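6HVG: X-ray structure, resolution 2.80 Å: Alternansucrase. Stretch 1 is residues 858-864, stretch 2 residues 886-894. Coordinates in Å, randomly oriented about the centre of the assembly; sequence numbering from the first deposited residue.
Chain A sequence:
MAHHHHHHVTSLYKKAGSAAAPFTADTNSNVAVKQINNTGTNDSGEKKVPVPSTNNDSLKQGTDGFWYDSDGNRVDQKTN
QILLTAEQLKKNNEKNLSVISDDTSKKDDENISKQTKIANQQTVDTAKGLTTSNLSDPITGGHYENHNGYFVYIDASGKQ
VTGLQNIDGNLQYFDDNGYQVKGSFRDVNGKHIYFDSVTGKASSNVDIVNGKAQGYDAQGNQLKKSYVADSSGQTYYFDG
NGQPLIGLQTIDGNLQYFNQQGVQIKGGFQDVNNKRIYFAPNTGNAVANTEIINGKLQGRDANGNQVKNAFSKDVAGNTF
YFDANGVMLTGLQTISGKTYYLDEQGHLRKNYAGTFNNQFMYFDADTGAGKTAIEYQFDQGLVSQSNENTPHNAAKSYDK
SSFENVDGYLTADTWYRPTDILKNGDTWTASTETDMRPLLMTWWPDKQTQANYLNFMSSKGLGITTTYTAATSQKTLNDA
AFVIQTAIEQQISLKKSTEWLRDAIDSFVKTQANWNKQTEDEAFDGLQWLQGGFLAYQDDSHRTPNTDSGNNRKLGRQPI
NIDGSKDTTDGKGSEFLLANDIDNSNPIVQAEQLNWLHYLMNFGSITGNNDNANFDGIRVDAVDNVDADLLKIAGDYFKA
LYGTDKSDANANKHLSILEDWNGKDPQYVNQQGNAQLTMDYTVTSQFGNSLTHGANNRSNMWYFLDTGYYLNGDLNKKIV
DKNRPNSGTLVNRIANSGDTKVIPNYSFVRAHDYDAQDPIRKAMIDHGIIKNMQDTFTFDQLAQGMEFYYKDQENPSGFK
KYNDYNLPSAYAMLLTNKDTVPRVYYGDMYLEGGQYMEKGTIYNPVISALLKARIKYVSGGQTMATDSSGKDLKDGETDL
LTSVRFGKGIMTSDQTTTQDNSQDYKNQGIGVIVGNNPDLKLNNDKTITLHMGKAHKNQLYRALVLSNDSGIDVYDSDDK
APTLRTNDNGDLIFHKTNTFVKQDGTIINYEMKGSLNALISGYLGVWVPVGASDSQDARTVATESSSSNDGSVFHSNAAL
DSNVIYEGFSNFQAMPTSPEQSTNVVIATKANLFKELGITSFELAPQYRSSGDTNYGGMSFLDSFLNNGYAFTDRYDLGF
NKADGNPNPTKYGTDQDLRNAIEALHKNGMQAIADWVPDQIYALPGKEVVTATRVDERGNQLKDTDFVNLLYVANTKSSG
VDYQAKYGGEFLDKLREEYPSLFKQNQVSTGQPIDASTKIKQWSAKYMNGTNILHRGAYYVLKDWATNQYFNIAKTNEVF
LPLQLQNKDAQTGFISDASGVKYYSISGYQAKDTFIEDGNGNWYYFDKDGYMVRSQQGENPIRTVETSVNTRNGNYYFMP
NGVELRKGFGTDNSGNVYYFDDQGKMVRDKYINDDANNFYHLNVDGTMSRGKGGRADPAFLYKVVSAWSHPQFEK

Stretch 1 858-864: VSGGQTM
Stretch 2 (886-894) FGKGIMTSD

Two segments of one alternansucrase chain meet here, with glycines at the centre and a few side chains set around them. Residues 858-861 are loop, the chain enters a strand at Gln 862, and 886-894 has no regular helix or strand. The register places the CA of Gly 860 4.6 Å from the CA of Gly 887, the CA of Gly 861 3.9 Å from the CA of Met 891, and the CA of Thr 863 7.9 Å from the CA of Ser 893, so both segments advance in the same sense and diverge toward their later residues. Together they bury 360 Å².

Three backbone hydrogen bonds set the frame. Gly 861 N donates to Ile 890 O at 2.8 Å, nearly straight at 170°. Gly 887 N donates to Ser 859 O at 3.1 Å and 148°, and Phe 886 N reaches Gly 861 O in a weak bond of 3.4 Å.

The glycines allow the backbones to come this close. Gly 860, at phi/psi 80/-173, has a positive phi that favours glycine, and an ideal CB would fall 2.7 Å from Ile 890 O, a clash. Gly 861, at -66/172, has ordinary angles; its constraint lies across the contact, where a CB would sit 2.2 Å from Met 891 O. Gly 887, at 135/-179, is different again: a CB would point away from the first stretch but jam against the carbonyl O of the preceding residue. The model places Gly 860 CA only 2.7 Å from Gly 887 O, too close to carry any interpretation.

Ser 859 is extended (-160/174), with chi1 t at -167°. Its CA-to-CB bond points toward the second stretch, bringing OG within 3.6 Å of Lys 888 CA and 3.8 Å of Lys 888 CG. Lys 888 points its own CA-to-CB bond away; chi1 to chi3 are t and chi4 is p at 79°, and NZ is hydrogen-bonded elsewhere in the structure.

Phe 886 starts sideways, but chi1 m (-56°) carries its ring toward the first stretch, while chi2 (-64°) sets the plane of the ring. Thr 863 is in the strand with chi1 p at 59°, and its CA-to-CB bond points toward the second stretch: CG2 lies 3.7 Å from Phe 886 CZ, at the ring edge and near its plane. The same methyl is 4.0 Å from OG of Ser 893, whose chi1 is m at -74°, so CG2 packs against both an aromatic edge and a hydroxyl-bearing side chain.

Gln 862 follows the strand's alternation and points away, chi1 and chi2 both t and chi3 14°; its amide is satisfied elsewhere in the structure. Its backbone still joins the contact through a water that donates to Gln 862 O at 2.8 Å and to Met 891 O at 3.0 Å. Met 891 also points away, with chi angles m, m and t, yet its SD comes within 4.3 Å of Gly 860 CA. Glycines stand where the two backbones come closest, while the side chains of Ser 859, Phe 886 and Thr 863 fill the space around them.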

ATOM      1  N   VAL A 858       2.466 -40.962  -2.818  1.00 47.81           N
ATOM      2  CA  VAL A 858       2.971 -39.987  -3.780  1.00 45.69           C
ATOM      3  C   VAL A 858       4.443 -40.194  -4.122  1.00 46.30           C
ATOM      4  O   VAL A 858       5.327 -39.815  -3.368  1.00 45.66           O
ATOM      5  CB  VAL A 858       2.690 -38.561  -3.319  1.00 46.32           C
ATOM      6  CG1 VAL A 858       3.326 -37.546  -4.253  1.00 47.69           C
ATOM      7  CG2 VAL A 858       1.183 -38.344  -3.259  1.00 47.35           C
ATOM      8  N   SER A 859       4.687 -40.827  -5.268  1.00 47.42           N
ATOM      9  CA  SER A 859       6.033 -40.936  -5.835  1.00 47.77           C
ATOM     10  C   SER A 859       5.959 -41.257  -7.315  1.00 47.21           C
ATOM     11  O   SER A 859       4.874 -41.509  -7.836  1.00 48.39           O
ATOM     12  CB  SER A 859       6.865 -42.000  -5.121  1.00 49.73           C
ATOM     13  OG  SER A 859       8.245 -41.878  -5.489  1.00 51.71           O
ATOM     14  N   GLY A 860       7.116 -41.259  -7.978  1.00 44.91           N
ATOM     15  CA  GLY A 860       7.201 -41.562  -9.387  1.00 43.30           C
ATOM     16  C   GLY A 860       6.845 -40.403 -10.277  1.00 44.99           C
ATOM     17  O   GLY A 860       6.614 -39.281  -9.832  1.00 48.63           O
ATOM     18  N   GLY A 861       6.777 -40.693 -11.564  1.00 45.85           N
ATOM     19  CA  GLY A 861       6.514 -39.680 -12.561  1.00 46.12           C
ATOM     20  C   GLY A 861       5.122 -39.093 -12.455  1.00 47.29           C
ATOM     21  O   GLY A 861       4.285 -39.583 -11.689  1.00 48.64           O
ATOM     22  N   GLN A 862       4.871 -38.043 -13.228  1.00 46.39           N
ATOM     23  CA  GLN A 862       3.563 -37.393 -13.237  1.00 45.74           C
ATOM     24  C   GLN A 862       3.050 -37.213 -14.642  1.00 45.85           C
ATOM     25  O   GLN A 862       3.834 -37.114 -15.592  1.00 47.08           O
ATOM     26  CB  GLN A 862       3.642 -36.037 -12.543  1.00 45.08           C
ATOM     27  CG  GLN A 862       2.332 -35.274 -12.498  1.00 44.31           C
ATOM     28  CD  GLN A 862       2.375 -34.085 -11.564  1.00 43.36           C
ATOM     29  OE1 GLN A 862       3.441 -33.661 -11.127  1.00 41.16           O
ATOM     30  NE2 GLN A 862       1.195 -33.596 -11.191  1.00 44.56           N
ATOM     31  N   THR A 863       1.725 -37.211 -14.772  1.00 45.74           N
ATOM     32  CA  THR A 863       1.063 -36.677 -15.967  1.00 46.44           C
ATOM     33  C   THR A 863      -0.057 -35.768 -15.523  1.00 47.53           C
ATOM     34  O   THR A 863      -0.522 -35.821 -14.385  1.00 48.49           O
ATOM     35  CB  THR A 863       0.433 -37.735 -16.896  1.00 46.20           C
ATOM     36  OG1 THR A 863      -0.541 -38.495 -16.169  1.00 45.31           O
ATOM     37  CG2 THR A 863       1.488 -38.662 -17.496  1.00 47.01           C
ATOM     38  N   MET A 864      -0.455 -34.913 -16.448  1.00 49.48           N
ATOM     39  CA  MET A 864      -1.495 -33.953 -16.214  1.00 51.50           C
ATOM     40  C   MET A 864      -2.137 -33.676 -17.571  1.00 54.08           C
ATOM     41  O   MET A 864      -1.441 -33.459 -18.574  1.00 55.83           O
ATOM     42  CB  MET A 864      -0.929 -32.681 -15.580  1.00 49.74           C
ATOM     43  CG  MET A 864      -1.979 -31.768 -14.982  1.00 50.76           C
ATOM     44  SD  MET A 864      -1.307 -30.235 -14.258  1.00 52.81           S
ATOM     45  CE  MET A 864      -0.690 -30.844 -12.709  1.00 51.62           C
ATOM     46  N   PHE A 886       2.548 -42.282 -10.603  1.00 46.31           N
ATOM     47  CA  PHE A 886       2.627 -43.722 -10.880  1.00 46.38           C
ATOM     48  C   PHE A 886       3.147 -44.688  -9.786  1.00 46.81           C
ATOM     49  O   PHE A 886       2.726 -45.838  -9.766  1.00 50.35           O
ATOM     50  CB  PHE A 886       3.460 -43.937 -12.136  1.00 48.69           C
ATOM     51  CG  PHE A 886       2.955 -43.199 -13.330  1.00 50.01           C
ATOM     52  CD1 PHE A 886       1.715 -43.496 -13.876  1.00 49.28           C
ATOM     53  CD2 PHE A 886       3.713 -42.192 -13.901  1.00 50.94           C
ATOM     54  CE1 PHE A 886       1.240 -42.812 -14.986  1.00 49.82           C
ATOM     55  CE2 PHE A 886       3.248 -41.505 -15.014  1.00 53.49           C
ATOM     56  CZ  PHE A 886       2.002 -41.818 -15.561  1.00 52.43           C
ATOM     57  N   GLY A 887       4.077 -44.271  -8.925  1.00 46.16           N
ATOM     58  CA  GLY A 887       4.703 -45.160  -7.942  1.00 47.63           C
ATOM     59  C   GLY A 887       6.189 -44.935  -7.940  1.00 49.35           C
ATOM     60  O   GLY A 887       6.640 -44.117  -8.695  1.00 60.42           O
ATOM     61  N   LYS A 888       6.964 -45.657  -7.138  1.00 51.71           N
ATOM     62  CA  LYS A 888       8.336 -45.243  -6.850  1.00 56.72           C
ATOM     63  C   LYS A 888       9.292 -45.167  -8.026  1.00 61.66           C
ATOM     64  O   LYS A 888       9.942 -44.118  -8.237  1.00 71.86           O
ATOM     65  CB  LYS A 888       8.991 -46.054  -5.757  1.00 57.17           C
ATOM     66  CG  LYS A 888      10.056 -45.242  -5.039  1.00 57.78           C
ATOM     67  CD  LYS A 888      10.830 -46.066  -4.023  1.00 61.64           C
ATOM     68  CE  LYS A 888      11.484 -45.212  -2.933  1.00 59.75           C
ATOM     69  NZ  LYS A 888      10.524 -44.775  -1.869  1.00 59.74           N
ATOM     70  N   GLY A 889       9.412 -46.218  -8.801  1.00 58.10           N
ATOM     71  CA  GLY A 889      10.346 -46.128  -9.938  1.00 59.45           C
ATOM     72  C   GLY A 889       9.662 -45.989 -11.284  1.00 61.20           C
ATOM     73  O   GLY A 889      10.287 -46.187 -12.324  1.00 62.95           O
ATOM     74  N   ILE A 890       8.361 -45.697 -11.282  1.00 62.21           N
ATOM     75  CA  ILE A 890       7.563 -45.626 -12.512  1.00 59.22           C
ATOM     76  C   ILE A 890       7.453 -44.185 -12.975  1.00 55.04           C
ATOM     77  O   ILE A 890       6.854 -43.358 -12.311  1.00 50.82           O
ATOM     78  CB  ILE A 890       6.138 -46.184 -12.315  1.00 63.14           C
ATOM     79  CG1 ILE A 890       6.149 -47.564 -11.625  1.00 67.91           C
ATOM     80  CG2 ILE A 890       5.414 -46.306 -13.643  1.00 62.49           C
ATOM     81  CD1 ILE A 890       6.923 -48.644 -12.362  1.00 69.02           C
ATOM     82  N   MET A 891       8.022 -43.897 -14.133  1.00 54.91           N
ATOM     83  CA  MET A 891       8.167 -42.535 -14.603  1.00 57.43           C
ATOM     84  C   MET A 891       7.231 -42.138 -15.732  1.00 54.53           C
ATOM     85  O   MET A 891       7.093 -40.954 -15.992  1.00 54.16           O
ATOM     86  CB  MET A 891       9.625 -42.299 -15.025  1.00 62.50           C
ATOM     87  CG  MET A 891      10.639 -42.767 -13.981  1.00 63.98           C
ATOM     88  SD  MET A 891      10.253 -42.083 -12.352  1.00 69.97           S
ATOM     89  CE  MET A 891      11.819 -42.360 -11.517  1.00 76.32           C
ATOM     90  N   THR A 892       6.555 -43.101 -16.361  1.00 56.07           N
ATOM     91  CA  THR A 892       5.729 -42.852 -17.546  1.00 58.53           C
ATOM     92  C   THR A 892       4.433 -43.650 -17.530  1.00 57.45           C
ATOM     93  O   THR A 892       4.313 -44.618 -16.806  1.00 62.71           O
ATOM     94  CB  THR A 892       6.521 -43.226 -18.812  1.00 63.04           C
ATOM     95  OG1 THR A 892       7.837 -42.663 -18.732  1.00 60.66           O
ATOM     96  CG2 THR A 892       5.865 -42.665 -20.086  1.00 70.47           C
ATOM     97  N   SER A 893       3.460 -43.216 -18.329  1.00 58.71           N
ATOM     98  CA  SER A 893       2.220 -43.976 -18.619  1.00 58.77           C
ATOM     99  C   SER A 893       2.443 -45.419 -19.017  1.00 61.22           C
ATOM    100  O   SER A 893       1.780 -46.316 -18.518  1.00 67.12           O
ATOM    101  CB  SER A 893       1.471 -43.327 -19.784  1.00 59.60           C
ATOM    102  OG  SER A 893       0.848 -42.132 -19.382  1.00 66.39           O
ATOM    103  N   ASP A 894       3.362 -45.621 -19.952  1.00 61.54           N
ATOM    104  CA  ASP A 894       3.581 -46.907 -20.601  1.00 62.41           C
ATOM    105  C   ASP A 894       4.617 -47.800 -19.934  1.00 61.18           C
ATOM    106  O   ASP A 894       4.735 -48.958 -20.301  1.00 64.04           O
ATOM    107  CB  ASP A 894       3.997 -46.678 -22.050  1.00 64.88           C
ATOM    108  CG  ASP A 894       2.955 -45.922 -22.847  1.00 66.35           C
ATOM    109  OD1 ASP A 894       1.751 -46.044 -22.530  1.00 64.57           O
ATOM    110  OD2 ASP A 894       3.359 -45.215 -23.803  1.00 68.83           O
TER
HETATM  111  O   HOH W   1       5.012 -39.144 -17.120  1.00 48.81           O